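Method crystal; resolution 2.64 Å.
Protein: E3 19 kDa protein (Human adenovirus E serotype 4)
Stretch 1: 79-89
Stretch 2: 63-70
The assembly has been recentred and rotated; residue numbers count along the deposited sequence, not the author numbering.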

# COMPACT_ATOMS: atom_id res chain seq x y z
N ARG D 79 -6.81 13.90 37.00
CA ARG D 79 -8.02 14.63 36.65
C ARG D 79 -8.27 14.51 35.15
O ARG D 79 -7.35 14.66 34.34
CB ARG D 79 -7.96 16.10 37.07
CG ARG D 79 -9.23 16.84 36.66
CD ARG D 79 -9.39 18.21 37.29
NE ARG D 79 -10.65 18.81 36.87
CZ ARG D 79 -10.75 19.77 35.95
NH1 ARG D 79 -9.66 20.23 35.35
NH2 ARG D 79 -11.94 20.25 35.62
N THR D 80 -9.52 14.20 34.80
CA THR D 80 -9.93 14.09 33.41
C THR D 80 -10.56 15.40 32.95
O THR D 80 -11.44 15.94 33.63
CB THR D 80 -10.95 12.94 33.24
OG1 THR D 80 -10.29 11.68 33.41
CG2 THR D 80 -11.59 12.99 31.86
N VAL D 81 -10.10 15.91 31.81
CA VAL D 81 -10.55 17.20 31.32
C VAL D 81 -11.22 17.04 29.96
O VAL D 81 -10.67 16.41 29.05
CB VAL D 81 -9.38 18.20 31.20
CG1 VAL D 81 -9.79 19.44 30.43
CG2 VAL D 81 -8.86 18.57 32.58
N ASN D 82 -12.43 17.59 29.83
CA ASN D 82 -13.16 17.54 28.57
C ASN D 82 -12.77 18.69 27.65
O ASN D 82 -12.83 19.85 28.04
CB ASN D 82 -14.67 17.55 28.82
CG ASN D 82 -15.18 16.22 29.34
OD1 ASN D 82 -14.41 15.38 29.79
ND2 ASN D 82 -16.49 16.02 29.27
N ASN D 83 -12.37 18.37 26.42
CA ASN D 83 -12.04 19.39 25.44
C ASN D 83 -12.92 19.29 24.20
O ASN D 83 -13.09 18.20 23.66
CB ASN D 83 -10.57 19.29 25.06
CG ASN D 83 -9.65 19.96 26.07
OD1 ASN D 83 -10.09 20.79 26.86
ND2 ASN D 83 -8.38 19.58 26.05
N THR D 84 -13.45 20.41 23.74
CA THR D 84 -14.31 20.40 22.57
C THR D 84 -13.57 20.93 21.34
O THR D 84 -13.17 22.09 21.28
CB THR D 84 -15.63 21.19 22.79
OG1 THR D 84 -16.37 21.25 21.56
CG2 THR D 84 -15.37 22.60 23.30
N PHE D 85 -13.36 20.05 20.37
CA PHE D 85 -12.83 20.45 19.08
C PHE D 85 -13.79 19.92 18.03
O PHE D 85 -14.13 18.74 18.03
CB PHE D 85 -11.44 19.87 18.83
CG PHE D 85 -10.79 20.39 17.58
CD1 PHE D 85 -10.93 19.72 16.37
CD2 PHE D 85 -10.05 21.56 17.60
CE1 PHE D 85 -10.34 20.20 15.21
CE2 PHE D 85 -9.45 22.05 16.45
CZ PHE D 85 -9.60 21.37 15.26
N ILE D 86 -14.22 20.81 17.15
CA ILE D 86 -15.20 20.45 16.14
C ILE D 86 -14.61 19.74 14.92
O ILE D 86 -13.79 20.29 14.19
CB ILE D 86 -16.04 21.67 15.72
CG1 ILE D 86 -17.16 21.25 14.76
CG2 ILE D 86 -15.16 22.79 15.15
CD1 ILE D 86 -18.30 20.57 15.46
N PHE D 87 -15.02 18.49 14.74
CA PHE D 87 -14.54 17.67 13.64
C PHE D 87 -15.38 17.97 12.41
O PHE D 87 -14.99 17.69 11.28
CB PHE D 87 -14.61 16.18 13.99
CG PHE D 87 -13.95 15.83 15.30
CD1 PHE D 87 -12.66 15.34 15.32
CD2 PHE D 87 -14.62 15.99 16.50
CE1 PHE D 87 -12.04 15.02 16.51
CE2 PHE D 87 -14.00 15.67 17.69
CZ PHE D 87 -12.71 15.18 17.70
N GLU D 88 -16.55 18.57 12.65
CA GLU D 88 -17.47 18.97 11.58
C GLU D 88 -16.89 20.12 10.76
O GLU D 88 -17.41 20.45 9.69
CB GLU D 88 -18.81 19.38 12.20
CG GLU D 88 -19.97 19.56 11.24
CD GLU D 88 -21.26 19.93 11.95
OE1 GLU D 88 -21.29 19.89 13.20
OE2 GLU D 88 -22.24 20.26 11.26
N HIS D 89 -15.80 20.70 11.24
CA HIS D 89 -15.19 21.86 10.58
C HIS D 89 -13.86 21.50 9.94
O HIS D 89 -13.21 22.35 9.32
CB HIS D 89 -15.00 23.00 11.58
CG HIS D 89 -16.07 24.04 11.51
ND1 HIS D 89 -16.28 24.82 10.40
CD2 HIS D 89 -17.00 24.43 12.42
CE1 HIS D 89 -17.28 25.65 10.62
NE2 HIS D 89 -17.74 25.43 11.84
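Stretch 2 63-70: DPEWYTVS

Two antiparallel β-strands satisfy their backbone polar groups in alternate pairs, and residues 63-70 of the adenovirus E3 19 kDa protein, laid against residues 79-89, illustrate the rule and its limits. The segment from Trp 66 to Ser 70 is extended and runs against the strand containing Arg 79 to Asn 83, with an angle of 155° between their N-to-C directions and a closest approach of 4.5 Å between their axes. Asp 63 to Glu 65 precede it as loop.

Two hydrogen-bonded pairs carry the register. At the first, Val 69 N donates to Val 81 O and Val 81 N to Val 69 O, each at 2.9 Å. At the second, Tyr 67 N reaches Asn 83 O at 2.9 Å, and Asn 83 N returns the bond to Tyr 67 O, also at 2.9 Å and nearly straight at 171°. All four amides and all four carbonyls of these residues are thus satisfied across the strands. Between the pairs lies the non-hydrogen-bonded pair Asn 82 and Thr 68, whose CA atoms approach to 4.6 Å; beyond Val 81 comes Thr 80 opposite Ser 70, CA to CA 4.1 Å. Here the carbonyls of the bonded pairs also receive CA-H...O contacts, as from Thr 68 CA to Val 81 O (3.5 Å) and from Thr 80 CA to Val 69 O (3.4 Å).

Side chains alternate accordingly. On the face bearing Thr 80, Asn 82, Thr 68 and Ser 70, the hydroxyls Thr 80 OG1 and Ser 70 OG share a hydrogen bond of 3.1 Å, in which either could donate. The other face is more apolar: Val 81 CB packs on Val 69 CG1 at 3.8 Å, and Asn 83 CB sits over the Tyr 67 ring, 4.1 Å from its centroid, in a CH-π contact. Phe 85 CB meets the edge of that ring at Tyr 67 CE2, 3.8 Å away.

Past this ladder, pairing weakens. Glu 65 O accepts two weak bonds, from Thr 84 OG1 at 3.3 Å and from Phe 85 N at 3.2 Å, the latter bent to 120°. Proximity alone is no bond: Glu 65 O and Phe 85 O, 3.0 Å apart, are both acceptors. Likewise, Glu 65 OE2 and Glu 88 OE1 bring like charges within 3.2 Å. Van der Waals packing continues nonetheless, with Phe 87 CE2 at the ring edge lying 3.4 Å from Glu 65 CA.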

# COMPACT_ATOMS: atom_id res chain seq x y z
N ASP D 63 -21.10 11.66 15.15
CA ASP D 63 -19.95 11.27 15.96
C ASP D 63 -19.50 12.41 16.89
O ASP D 63 -19.72 13.58 16.58
CB ASP D 63 -18.81 10.78 15.06
CG ASP D 63 -19.16 9.49 14.35
OD1 ASP D 63 -20.35 9.11 14.35
OD2 ASP D 63 -18.24 8.85 13.78
N PRO D 64 -18.85 12.06 18.02
CA PRO D 64 -18.55 13.04 19.07
C PRO D 64 -17.67 14.20 18.60
O PRO D 64 -16.90 14.06 17.66
CB PRO D 64 -17.79 12.21 20.11
CG PRO D 64 -18.24 10.82 19.88
CD PRO D 64 -18.42 10.71 18.41
N GLU D 65 -17.82 15.34 19.27
CA GLU D 65 -17.06 16.53 18.94
C GLU D 65 -16.35 17.04 20.19
O GLU D 65 -15.99 18.21 20.29
CB GLU D 65 -17.98 17.59 18.37
CG GLU D 65 -18.59 17.17 17.05
CD GLU D 65 -19.82 17.97 16.71
OE1 GLU D 65 -20.35 18.65 17.62
OE2 GLU D 65 -20.24 17.92 15.54
N TRP D 66 -16.18 16.13 21.14
CA TRP D 66 -15.43 16.40 22.34
C TRP D 66 -14.55 15.18 22.60
O TRP D 66 -14.81 14.10 22.08
CB TRP D 66 -16.40 16.67 23.50
CG TRP D 66 -17.35 15.55 23.77
CD1 TRP D 66 -18.66 15.48 23.40
CD2 TRP D 66 -17.10 14.39 24.57
NE1 TRP D 66 -19.22 14.31 23.86
CE2 TRP D 66 -18.29 13.63 24.59
CE3 TRP D 66 -15.98 13.90 25.25
CZ2 TRP D 66 -18.38 12.42 25.26
CZ3 TRP D 66 -16.07 12.70 25.91
CH2 TRP D 66 -17.27 11.97 25.92
N TYR D 67 -13.52 15.36 23.42
CA TYR D 67 -12.64 14.26 23.79
C TYR D 67 -12.07 14.50 25.18
O TYR D 67 -11.89 15.64 25.60
CB TYR D 67 -11.53 14.08 22.74
CG TYR D 67 -10.66 15.29 22.50
CD1 TYR D 67 -9.38 15.37 23.02
CD2 TYR D 67 -11.13 16.37 21.75
CE1 TYR D 67 -8.58 16.48 22.80
CE2 TYR D 67 -10.34 17.48 21.53
CZ TYR D 67 -9.07 17.53 22.05
OH TYR D 67 -8.29 18.64 21.83
N THR D 68 -11.77 13.41 25.89
CA THR D 68 -11.31 13.52 27.26
C THR D 68 -9.82 13.26 27.37
O THR D 68 -9.27 12.38 26.70
CB THR D 68 -12.04 12.53 28.20
OG1 THR D 68 -11.93 11.20 27.70
CG2 THR D 68 -13.50 12.89 28.32
N VAL D 69 -9.16 14.04 28.23
CA VAL D 69 -7.74 13.85 28.50
C VAL D 69 -7.52 13.61 29.99
O VAL D 69 -7.79 14.47 30.83
CB VAL D 69 -6.89 15.06 28.00
CG1 VAL D 69 -7.48 16.39 28.46
CG2 VAL D 69 -5.44 14.92 28.44
N SER D 70 -7.05 12.41 30.31
CA SER D 70 -6.83 12.02 31.69
C SER D 70 -5.38 12.33 32.03
O SER D 70 -4.47 11.76 31.42
CB SER D 70 -7.13 10.53 31.90
OG SER D 70 -8.41 10.19 31.41